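Local structure of monosaccharide ABC transporter substrate-binding protein, CUT2 family (Acidothermus cellulolyticus, 4RU1) at residues A[121-125]-A[279-284]; A[83-87]-A[154-158]; A[20-26]-A[51-57]. The protein binds myo-inositol between two lobes and probably acts as the substrate-capturing component of a sugar ABC transporter. All coordinates share one frame; numbering follows the deposited sequence.

Contact 1 (A[121-125]-A[279-284])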
loop_
_atom_site.group_PDB
_atom_site.type_symbol
_atom_site.label_atom_id
_atom_site.label_comp_id
_atom_site.label_asym_id
_atom_site.label_seq_id
_atom_site.Cartn_x
_atom_site.Cartn_y
_atom_site.Cartn_z
ATOM N N MET A 121 -4.396 -6.604 -15.796
ATOM C CA MET A 121 -5.336 -6.102 -14.794
ATOM C C MET A 121 -4.543 -5.384 -13.679
ATOM O O MET A 121 -3.308 -5.549 -13.571
ATOM C CB MET A 121 -6.043 -7.238 -14.156
ATOM C CG MET A 121 -7.017 -8.086 -14.953
ATOM S SD MET A 121 -7.787 -9.503 -14.184
ATOM C CE MET A 121 -6.842 -10.896 -14.918
ATOM N N TYR A 122 -5.221 -4.644 -12.828
ATOM C CA TYR A 122 -4.593 -4.012 -11.697
ATOM C C TYR A 122 -5.536 -3.997 -10.541
ATOM O O TYR A 122 -6.732 -3.712 -10.749
ATOM C CB TYR A 122 -4.258 -2.548 -11.959
ATOM C CG TYR A 122 -3.476 -1.833 -10.850
ATOM C CD1 TYR A 122 -2.102 -1.807 -10.777
ATOM C CD2 TYR A 122 -4.162 -1.136 -9.859
ATOM C CE1 TYR A 122 -1.426 -1.187 -9.717
ATOM C CE2 TYR A 122 -3.491 -0.501 -8.767
ATOM C CZ TYR A 122 -2.102 -0.518 -8.751
ATOM O OH TYR A 122 -1.397 0.151 -7.787
ATOM N N PHE A 123 -5.066 -4.289 -9.336
ATOM C CA PHE A 123 -5.861 -4.250 -8.051
ATOM C C PHE A 123 -5.187 -3.344 -7.037
ATOM O O PHE A 123 -4.015 -3.574 -6.656
ATOM C CB PHE A 123 -6.003 -5.687 -7.465
ATOM C CG PHE A 123 -6.719 -6.626 -8.404
ATOM C CD1 PHE A 123 -6.010 -7.257 -9.375
ATOM C CD2 PHE A 123 -8.115 -6.693 -8.429
ATOM C CE1 PHE A 123 -6.668 -8.054 -10.315
ATOM C CE2 PHE A 123 -8.775 -7.486 -9.357
ATOM C CZ PHE A 123 -8.025 -8.158 -10.291
ATOM N N GLY A 124 -5.915 -2.307 -6.623
ATOM C CA GLY A 124 -5.501 -1.439 -5.543
ATOM C C GLY A 124 -6.326 -0.241 -5.457
ATOM O O GLY A 124 -7.388 -0.133 -6.095
ATOM N N GLN A 125 -5.812 0.761 -4.758
ATOM C CA GLN A 125 -6.564 2.008 -4.657
ATOM C C GLN A 125 -5.859 3.111 -5.403
ATOM O O GLN A 125 -4.607 3.096 -5.588
ATOM C CB GLN A 125 -6.882 2.327 -3.191
ATOM C CG GLN A 125 -6.167 3.437 -2.497
ATOM C CD GLN A 125 -6.251 3.398 -0.996
ATOM O OE1 GLN A 125 -7.233 2.907 -0.453
ATOM N NE2 GLN A 125 -5.238 3.901 -0.337
ATOM N N ALA A 279 -8.353 -0.253 -13.670
ATOM C CA ALA A 279 -8.075 -0.846 -12.378
ATOM C C ALA A 279 -9.359 -1.272 -11.690
ATOM O O ALA A 279 -10.433 -0.665 -11.839
ATOM C CB ALA A 279 -7.268 0.114 -11.469
ATOM N N VAL A 280 -9.267 -2.354 -10.934
ATOM C CA VAL A 280 -10.253 -2.780 -9.935
ATOM C C VAL A 280 -9.897 -2.200 -8.560
ATOM O O VAL A 280 -8.834 -2.464 -8.014
ATOM C CB VAL A 280 -10.298 -4.278 -9.819
ATOM C CG1 VAL A 280 -11.270 -4.734 -8.733
ATOM C CG2 VAL A 280 -10.677 -4.827 -11.191
ATOM N N LYS A 281 -10.839 -1.446 -7.980
ATOM C CA LYS A 281 -10.597 -0.647 -6.818
ATOM C C LYS A 281 -10.802 -1.468 -5.565
ATOM O O LYS A 281 -11.734 -2.277 -5.500
ATOM C CB LYS A 281 -11.595 0.476 -6.753
ATOM C CG LYS A 281 -11.552 1.480 -7.845
ATOM C CD LYS A 281 -12.550 2.600 -7.512
ATOM C CE LYS A 281 -12.774 3.477 -8.713
ATOM N NZ LYS A 281 -13.580 2.785 -9.752
ATOM N N THR A 282 -9.875 -1.325 -4.609
ATOM C CA THR A 282 -9.968 -2.004 -3.308
ATOM C C THR A 282 -10.104 -0.973 -2.196
ATOM O O THR A 282 -10.085 -1.311 -0.996
ATOM C CB THR A 282 -8.721 -2.928 -3.099
ATOM O OG1 THR A 282 -7.578 -2.045 -3.143
ATOM C CG2 THR A 282 -8.598 -3.938 -4.191
ATOM N N GLY A 283 -10.140 0.315 -2.599
ATOM C CA GLY A 283 -10.256 1.475 -1.616
ATOM C C GLY A 283 -10.288 2.702 -2.473
ATOM O O GLY A 283 -10.333 2.565 -3.700
ATOM N N PRO A 284 -10.268 3.888 -1.906
ATOM C CA PRO A 284 -10.101 4.126 -0.477
ATOM C C PRO A 284 -11.426 4.028 0.263
ATOM O O PRO A 284 -12.465 4.314 -0.314
ATOM C CB PRO A 284 -9.603 5.558 -0.409
ATOM C CG PRO A 284 -10.205 6.209 -1.600
ATOM C CD PRO A 284 -10.244 5.129 -2.664
#
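Tyr122 and Phe123 run alongside Ala279 and Val280 in a short parallel pairing, the touching parts of 121-125 and 279-284 heading within 18° of one another. Val280 uses both of its backbone polar atoms: its N donates to Tyr122 O (2.9 Å), and its O accepts from Gly124 N (3.2 Å). Beyond it the pairing becomes irregular: Thr282 N reaches Gly124 O (3.1 Å) from above the carbonyl plane, 66° out of it.

The side chains pack in separate groups. Phe123 and Val280 lie side by side and point the same way, with Phe123 CD2 3.5 Å from Val280 CB, and helix 253-270 covers the Phe123 side chain. Away from that pair, Tyr122 sets CD2 against the methyl CB of Ala279 at 3.7 Å. A first torsion of 60° swings Thr282 OG1 over the backbone of Gly124, 3.2 Å from Gly124 CA, a packing contact. Gln125, extended beyond CG, passes at a slant across Pro284, which follows a cis peptide bond, and brings OE1 to 3.1 Å from Pro284 CA. The hydrogen bond of the Thr282 hydroxyl goes to Gln251 O, and Gln125 NE2 is held by Glu127.

Backbone bonds thus tie a marginal edge strand to the sheet, whereas the polar ends of Gln125 and Thr282 are held by residues outside the pair. Since 280-281 belongs to one sheet and 285-287 to the other, and Gln125 and Pro284 both touch Ile249 of that second sheet, this chemistry is consistent with fastening a crossing between the lobes.

Contact 2 (A[83-87]-A[154-158]). With INS (1,2,3,4,5,6-hexahydroxy-cyclohexane), chain M.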
loop_
_atom_site.group_PDB
_atom_site.type_symbol
_atom_site.label_atom_id
_atom_site.label_comp_id
_atom_site.label_asym_id
_atom_site.label_seq_id
_atom_site.Cartn_x
_atom_site.Cartn_y
_atom_site.Cartn_z
ATOM N N THR A 83 4.208 -5.723 -8.161
ATOM C CA THR A 83 4.026 -4.299 -7.746
ATOM C C THR A 83 4.937 -3.372 -8.573
ATOM O O THR A 83 6.024 -3.796 -8.997
ATOM C CB THR A 83 4.307 -4.106 -6.250
ATOM O OG1 THR A 83 5.720 -4.297 -6.038
ATOM C CG2 THR A 83 3.552 -5.108 -5.456
ATOM N N ILE A 84 4.522 -2.146 -8.851
ATOM C CA ILE A 84 5.280 -1.261 -9.722
ATOM C C ILE A 84 5.461 0.107 -9.021
ATOM O O ILE A 84 5.031 1.137 -9.500
ATOM C CB ILE A 84 4.622 -1.046 -11.096
ATOM C CG1 ILE A 84 4.014 -2.325 -11.638
ATOM C CG2 ILE A 84 5.635 -0.461 -12.073
ATOM C CD1 ILE A 84 3.212 -2.169 -12.882
ATOM N N PRO A 85 6.276 0.141 -7.946
ATOM C CA PRO A 85 6.544 1.394 -7.286
ATOM C C PRO A 85 7.457 2.322 -8.083
ATOM O O PRO A 85 7.524 3.502 -7.871
ATOM C CB PRO A 85 7.196 0.966 -5.960
ATOM C CG PRO A 85 7.889 -0.337 -6.310
ATOM C CD PRO A 85 6.828 -0.998 -7.194
ATOM N N ASP A 86 8.326 1.746 -8.915
ATOM C CA ASP A 86 9.326 2.525 -9.684
ATOM C C ASP A 86 9.192 2.098 -11.136
ATOM O O ASP A 86 9.909 1.203 -11.607
ATOM C CB ASP A 86 10.705 2.145 -9.126
ATOM C CG ASP A 86 11.856 2.947 -9.700
ATOM O OD1 ASP A 86 11.697 3.660 -10.730
ATOM O OD2 ASP A 86 12.932 2.819 -9.078
ATOM N N PRO A 87 8.254 2.682 -11.900
ATOM C CA PRO A 87 7.991 2.264 -13.277
ATOM C C PRO A 87 9.235 2.281 -14.187
ATOM O O PRO A 87 9.482 1.267 -14.836
ATOM C CB PRO A 87 6.870 3.214 -13.729
ATOM C CG PRO A 87 6.168 3.542 -12.397
ATOM C CD PRO A 87 7.296 3.706 -11.450
ATOM N N GLY A 154 11.071 7.854 -3.854
ATOM C CA GLY A 154 11.000 7.350 -5.235
ATOM C C GLY A 154 9.965 6.248 -5.427
ATOM O O GLY A 154 10.167 5.370 -6.256
ATOM N N GLN A 155 8.887 6.275 -4.649
ATOM C CA GLN A 155 7.839 5.275 -4.804
ATOM C C GLN A 155 6.526 5.946 -5.249
ATOM O O GLN A 155 5.956 6.772 -4.481
ATOM C CB GLN A 155 7.663 4.484 -3.519
ATOM C CG GLN A 155 8.841 3.548 -3.310
ATOM C CD GLN A 155 8.640 2.492 -2.284
ATOM O OE1 GLN A 155 7.556 2.206 -1.806
ATOM N NE2 GLN A 155 9.721 1.869 -1.907
ATOM N N VAL A 156 6.050 5.614 -6.444
ATOM C CA VAL A 156 4.995 6.416 -7.086
ATOM C C VAL A 156 3.744 6.390 -6.182
ATOM O O VAL A 156 2.905 7.354 -6.175
ATOM C CB VAL A 156 4.620 5.977 -8.510
ATOM C CG1 VAL A 156 5.744 6.274 -9.468
ATOM C CG2 VAL A 156 4.156 4.537 -8.632
ATOM N N GLN A 157 3.474 5.262 -5.546
ATOM C CA GLN A 157 2.230 5.112 -4.778
ATOM C C GLN A 157 2.213 5.981 -3.527
ATOM O O GLN A 157 1.139 6.426 -3.066
ATOM C CB GLN A 157 1.912 3.667 -4.414
ATOM C CG GLN A 157 2.724 3.053 -3.267
ATOM C CD GLN A 157 4.192 2.740 -3.576
ATOM O OE1 GLN A 157 4.742 3.028 -4.634
ATOM N NE2 GLN A 157 4.767 2.026 -2.628
ATOM N N LEU A 158 3.384 6.237 -2.971
ATOM C CA LEU A 158 3.527 7.118 -1.831
ATOM C C LEU A 158 3.501 8.562 -2.289
ATOM O O LEU A 158 2.777 9.397 -1.666
ATOM C CB LEU A 158 4.833 6.797 -1.081
ATOM C CG LEU A 158 4.944 5.394 -0.470
ATOM C CD1 LEU A 158 6.224 5.262 0.325
ATOM C CD2 LEU A 158 3.679 4.990 0.310
HETATM C C1 INS M . 1.234 0.799 2.033
HETATM C C2 INS M . 2.395 0.989 2.997
HETATM C C3 INS M . 3.526 0.035 2.611
HETATM C C4 INS M . 3.907 0.117 1.150
HETATM C C5 INS M . 2.739 -0.139 0.252
HETATM C C6 INS M . 1.568 0.760 0.543
HETATM O O1 INS M . 0.151 1.707 2.287
HETATM O O2 INS M . 2.876 2.325 2.768
HETATM O O3 INS M . 4.650 0.413 3.430
HETATM O O4 INS M . 4.978 -0.811 0.845
HETATM O O5 INS M . 3.060 0.060 -1.143
HETATM O O6 INS M . 0.408 0.398 -0.261
#
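Pro85 and Val156 supply the one hydrogen bond that crosses between the two segments. Val156 N, in the first turn of helix 156-168, donates to Pro85 O at 2.9 Å with a nearly straight 166° angle, arriving in the carbonyl plane on a lone pair. Gln155 occupies the N-cap position just before this helix.

Van der Waals packing surrounds that bond. Pro87 and Val156 make an apolar pair, reaching toward each other with ring carbon CD against methyl CG1 at 3.6 Å, while the second methyl, Val156 CG2, rests 3.6 Å from Ile84 O. The ring carbon Pro85 CB lies 3.5 Å from Gln157 OE1, an oxygen buried without a polar partner in the model.

Side-chain hydrogen bonds lead to the ligand. Gln157 is bent at its second torsion (chi2 -72°), and this turns NE2 to two acceptors: Gln155 OE1 at 2.9 Å, and inositol O5 at 3.0 Å. Gln155 would thus help, from the second shell and through a bent bond, to set the amide that touches the ligand. Leu158 adds CD2 near inositol O2.

With Asp33 and Asn108 binding the same inositol alongside Arg161 and Asp231, the contact joins the two lobes beside the bound ligand, consistent with the closed form of a periplasmic binding protein.

Contact 3 (A[20-26]-A[51-57])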
loop_
_atom_site.group_PDB
_atom_site.type_symbol
_atom_site.label_atom_id
_atom_site.label_comp_id
_atom_site.label_asym_id
_atom_site.label_seq_id
_atom_site.Cartn_x
_atom_site.Cartn_y
_atom_site.Cartn_z
ATOM N N HIS A 20 -2.795 -27.647 -11.699
ATOM C CA HIS A 20 -1.967 -27.081 -10.665
ATOM C C HIS A 20 -1.182 -25.948 -11.300
ATOM O O HIS A 20 -0.603 -26.105 -12.372
ATOM C CB HIS A 20 -1.041 -28.087 -10.002
ATOM C CG HIS A 20 -0.148 -27.442 -9.014
ATOM N ND1 HIS A 20 1.120 -27.052 -9.361
ATOM C CD2 HIS A 20 -0.341 -27.039 -7.740
ATOM C CE1 HIS A 20 1.665 -26.424 -8.343
ATOM N NE2 HIS A 20 0.823 -26.440 -7.333
ATOM N N LEU A 21 -1.207 -24.783 -10.652
ATOM C CA LEU A 21 -0.564 -23.586 -11.150
ATOM C C LEU A 21 0.516 -23.084 -10.198
ATOM O O LEU A 21 0.417 -23.261 -8.982
ATOM C CB LEU A 21 -1.608 -22.476 -11.225
ATOM C CG LEU A 21 -2.774 -22.803 -12.112
ATOM C CD1 LEU A 21 -3.667 -21.624 -12.241
ATOM C CD2 LEU A 21 -2.319 -23.251 -13.495
ATOM N N THR A 22 1.564 -22.501 -10.796
ATOM C CA THR A 22 2.606 -21.850 -10.039
ATOM C C THR A 22 2.574 -20.362 -10.352
ATOM O O THR A 22 2.667 -19.943 -11.581
ATOM C CB THR A 22 4.030 -22.379 -10.356
ATOM O OG1 THR A 22 4.123 -23.746 -9.963
ATOM C CG2 THR A 22 5.117 -21.531 -9.557
ATOM N N ILE A 23 2.293 -19.573 -9.311
ATOM C CA ILE A 23 2.226 -18.097 -9.479
ATOM C C ILE A 23 3.311 -17.419 -8.664
ATOM O O ILE A 23 3.477 -17.701 -7.509
ATOM C CB ILE A 23 0.865 -17.505 -9.060
ATOM C CG1 ILE A 23 -0.294 -18.286 -9.711
ATOM C CG2 ILE A 23 0.843 -15.988 -9.319
ATOM C CD1 ILE A 23 -0.410 -18.231 -11.218
ATOM N N ALA A 24 4.110 -16.548 -9.342
ATOM C CA ALA A 24 5.106 -15.680 -8.661
ATOM C C ALA A 24 4.483 -14.402 -8.244
ATOM O O ALA A 24 3.941 -13.675 -9.144
ATOM C CB ALA A 24 6.282 -15.350 -9.566
ATOM N N MET A 25 4.529 -14.106 -6.954
ATOM C CA MET A 25 4.111 -12.747 -6.439
ATOM C C MET A 25 5.373 -12.007 -6.038
ATOM O O MET A 25 6.157 -12.503 -5.172
ATOM C CB MET A 25 3.172 -12.835 -5.256
ATOM C CG MET A 25 2.792 -11.549 -4.612
ATOM S SD MET A 25 1.392 -11.657 -3.351
ATOM C CE MET A 25 0.029 -11.690 -4.533
ATOM N N ILE A 26 5.622 -10.865 -6.702
ATOM C CA ILE A 26 6.861 -10.114 -6.612
ATOM C C ILE A 26 6.545 -8.719 -6.150
ATOM O O ILE A 26 5.737 -7.991 -6.757
ATOM C CB ILE A 26 7.493 -10.090 -7.975
ATOM C CG1 ILE A 26 7.834 -11.526 -8.399
ATOM C CG2 ILE A 26 8.787 -9.309 -7.929
ATOM C CD1 ILE A 26 8.211 -11.657 -9.877
ATOM N N ASN A 51 -5.641 -24.156 -6.178
ATOM C CA ASN A 51 -4.560 -25.128 -6.478
ATOM C C ASN A 51 -3.319 -24.461 -7.073
ATOM O O ASN A 51 -2.772 -24.857 -8.086
ATOM C CB ASN A 51 -5.035 -26.285 -7.416
ATOM C CG ASN A 51 -4.133 -27.540 -7.299
ATOM O OD1 ASN A 51 -3.274 -27.650 -6.404
ATOM N ND2 ASN A 51 -4.347 -28.491 -8.220
ATOM N N VAL A 52 -2.891 -23.407 -6.390
ATOM C CA VAL A 52 -1.731 -22.617 -6.787
ATOM C C VAL A 52 -0.620 -22.832 -5.775
ATOM O O VAL A 52 -0.832 -22.735 -4.581
ATOM C CB VAL A 52 -2.148 -21.114 -6.836
ATOM C CG1 VAL A 52 -0.951 -20.186 -6.881
ATOM C CG2 VAL A 52 -3.029 -20.845 -8.034
ATOM N N THR A 53 0.589 -23.025 -6.288
ATOM C CA THR A 53 1.784 -22.867 -5.467
ATOM C C THR A 53 2.231 -21.408 -5.635
ATOM O O THR A 53 2.522 -20.981 -6.770
ATOM C CB THR A 53 2.867 -23.853 -5.922
ATOM O OG1 THR A 53 2.467 -25.197 -5.618
ATOM C CG2 THR A 53 4.159 -23.555 -5.219
ATOM N N LEU A 54 2.264 -20.673 -4.549
ATOM C CA LEU A 54 2.571 -19.250 -4.512
ATOM C C LEU A 54 4.021 -19.112 -4.189
ATOM O O LEU A 54 4.437 -19.539 -3.095
ATOM C CB LEU A 54 1.703 -18.548 -3.447
ATOM C CG LEU A 54 1.909 -17.017 -3.459
ATOM C CD1 LEU A 54 1.380 -16.390 -4.722
ATOM C CD2 LEU A 54 1.242 -16.419 -2.231
ATOM N N LYS A 55 4.774 -18.531 -5.110
ATOM C CA LYS A 55 6.158 -18.200 -4.855
ATOM C C LYS A 55 6.216 -16.698 -4.598
ATOM O O LYS A 55 5.983 -15.890 -5.476
ATOM C CB LYS A 55 7.032 -18.598 -6.052
ATOM C CG LYS A 55 7.092 -20.098 -6.304
ATOM C CD LYS A 55 7.705 -20.445 -7.650
ATOM C CE LYS A 55 9.194 -20.728 -7.557
ATOM N NZ LYS A 55 9.884 -20.765 -8.886
ATOM N N TYR A 56 6.544 -16.347 -3.371
ATOM C CA TYR A 56 6.617 -14.940 -2.964
ATOM C C TYR A 56 8.036 -14.464 -2.889
ATOM O O TYR A 56 8.860 -15.140 -2.233
ATOM C CB TYR A 56 5.915 -14.700 -1.638
ATOM C CG TYR A 56 5.856 -13.222 -1.194
ATOM C CD1 TYR A 56 6.916 -12.674 -0.546
ATOM C CD2 TYR A 56 4.808 -12.406 -1.493
ATOM C CE1 TYR A 56 6.950 -11.342 -0.127
ATOM C CE2 TYR A 56 4.784 -11.063 -1.069
ATOM C CZ TYR A 56 5.876 -10.505 -0.437
ATOM O OH TYR A 56 5.829 -9.173 -0.014
ATOM N N SER A 57 8.357 -13.329 -3.547
ATOM C CA SER A 57 9.679 -12.738 -3.492
ATOM C C SER A 57 9.576 -11.228 -3.444
ATOM O O SER A 57 8.561 -10.590 -3.819
ATOM C CB SER A 57 10.528 -13.156 -4.648
ATOM O OG SER A 57 10.018 -12.842 -5.902
#
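Segments 20-26 and 51-57 form a parallel strand pair at the edge of the first-lobe sheet, strand 52-58 being outermost and strand 21-27 its inner neighbour. Leu21 to Ile26 match Val52 to Ser57 one for one, and the two axes diverge by 22°. Six backbone hydrogen bonds zip the pair, from Leu21 N to Asn51 O (3.0 Å) through to Ser57 N with Met25 O (2.9 Å); odd-numbered residues supply every donor and acceptor.

At the N-terminal end of the pair His20 reaches over the neighbouring strand. Its CG is anti to the backbone N (chi1 176°), which carries the imidazole to Thr53, where NE2 and OG1 share a hydrogen bond of 2.7 Å. Asn51 OD1 sits at the same ring's edge, 3.3 Å from His20 CD2, its amide standing 71° to the imidazole plane.

Of the two faces, that of Leu21, Ile23, Met25, Val52, Leu54 and Tyr56 packs against helices 35-49 and 253-270. Here Met25 makes a Met-aromatic contact, SD lying 5.2 Å from the centroid of the Tyr56 ring, at its edge. The phenol OH of Tyr56 bonds to Gln29 and Thr27, and Arg40 makes a cation-pi contact with the ring. Across the sheet, Ala24, Ile26 and Ser57 face helix 62-74, while Thr22 CG2 packs tightly on Lys55 CD (3.4 Å).

Helix 35-49 connects the two strands, completing a beta-alpha-beta crossover of the helix-flanked parallel sheet that builds such binding-protein lobes.

How the contacts relate
The contacts lie at the sheet edge (contact 3), the ligand cleft (contact 2) and the passage between lobes (contact 1). Contact 3 closes first along the chain; contacts 1 and 2 follow with alternating segments. Contacts 1 and 3 hold the two edges of the same six-stranded parallel sheet, with centres about 21 Å apart, and helix 253-270 packs on both. Contact 2 lies about 22 Å from contact 3 between centres but touches it, since Thr83 N probably bonds to Ile26 O at 3.1 Å, and the loop 83-87 itself follows strand 79-82 of the same sheet. The first lobe's framework thus presents its ligand-side loop to the second lobe, while contact 1, centred about 15 Å from contact 2, lies where the chain passes between them.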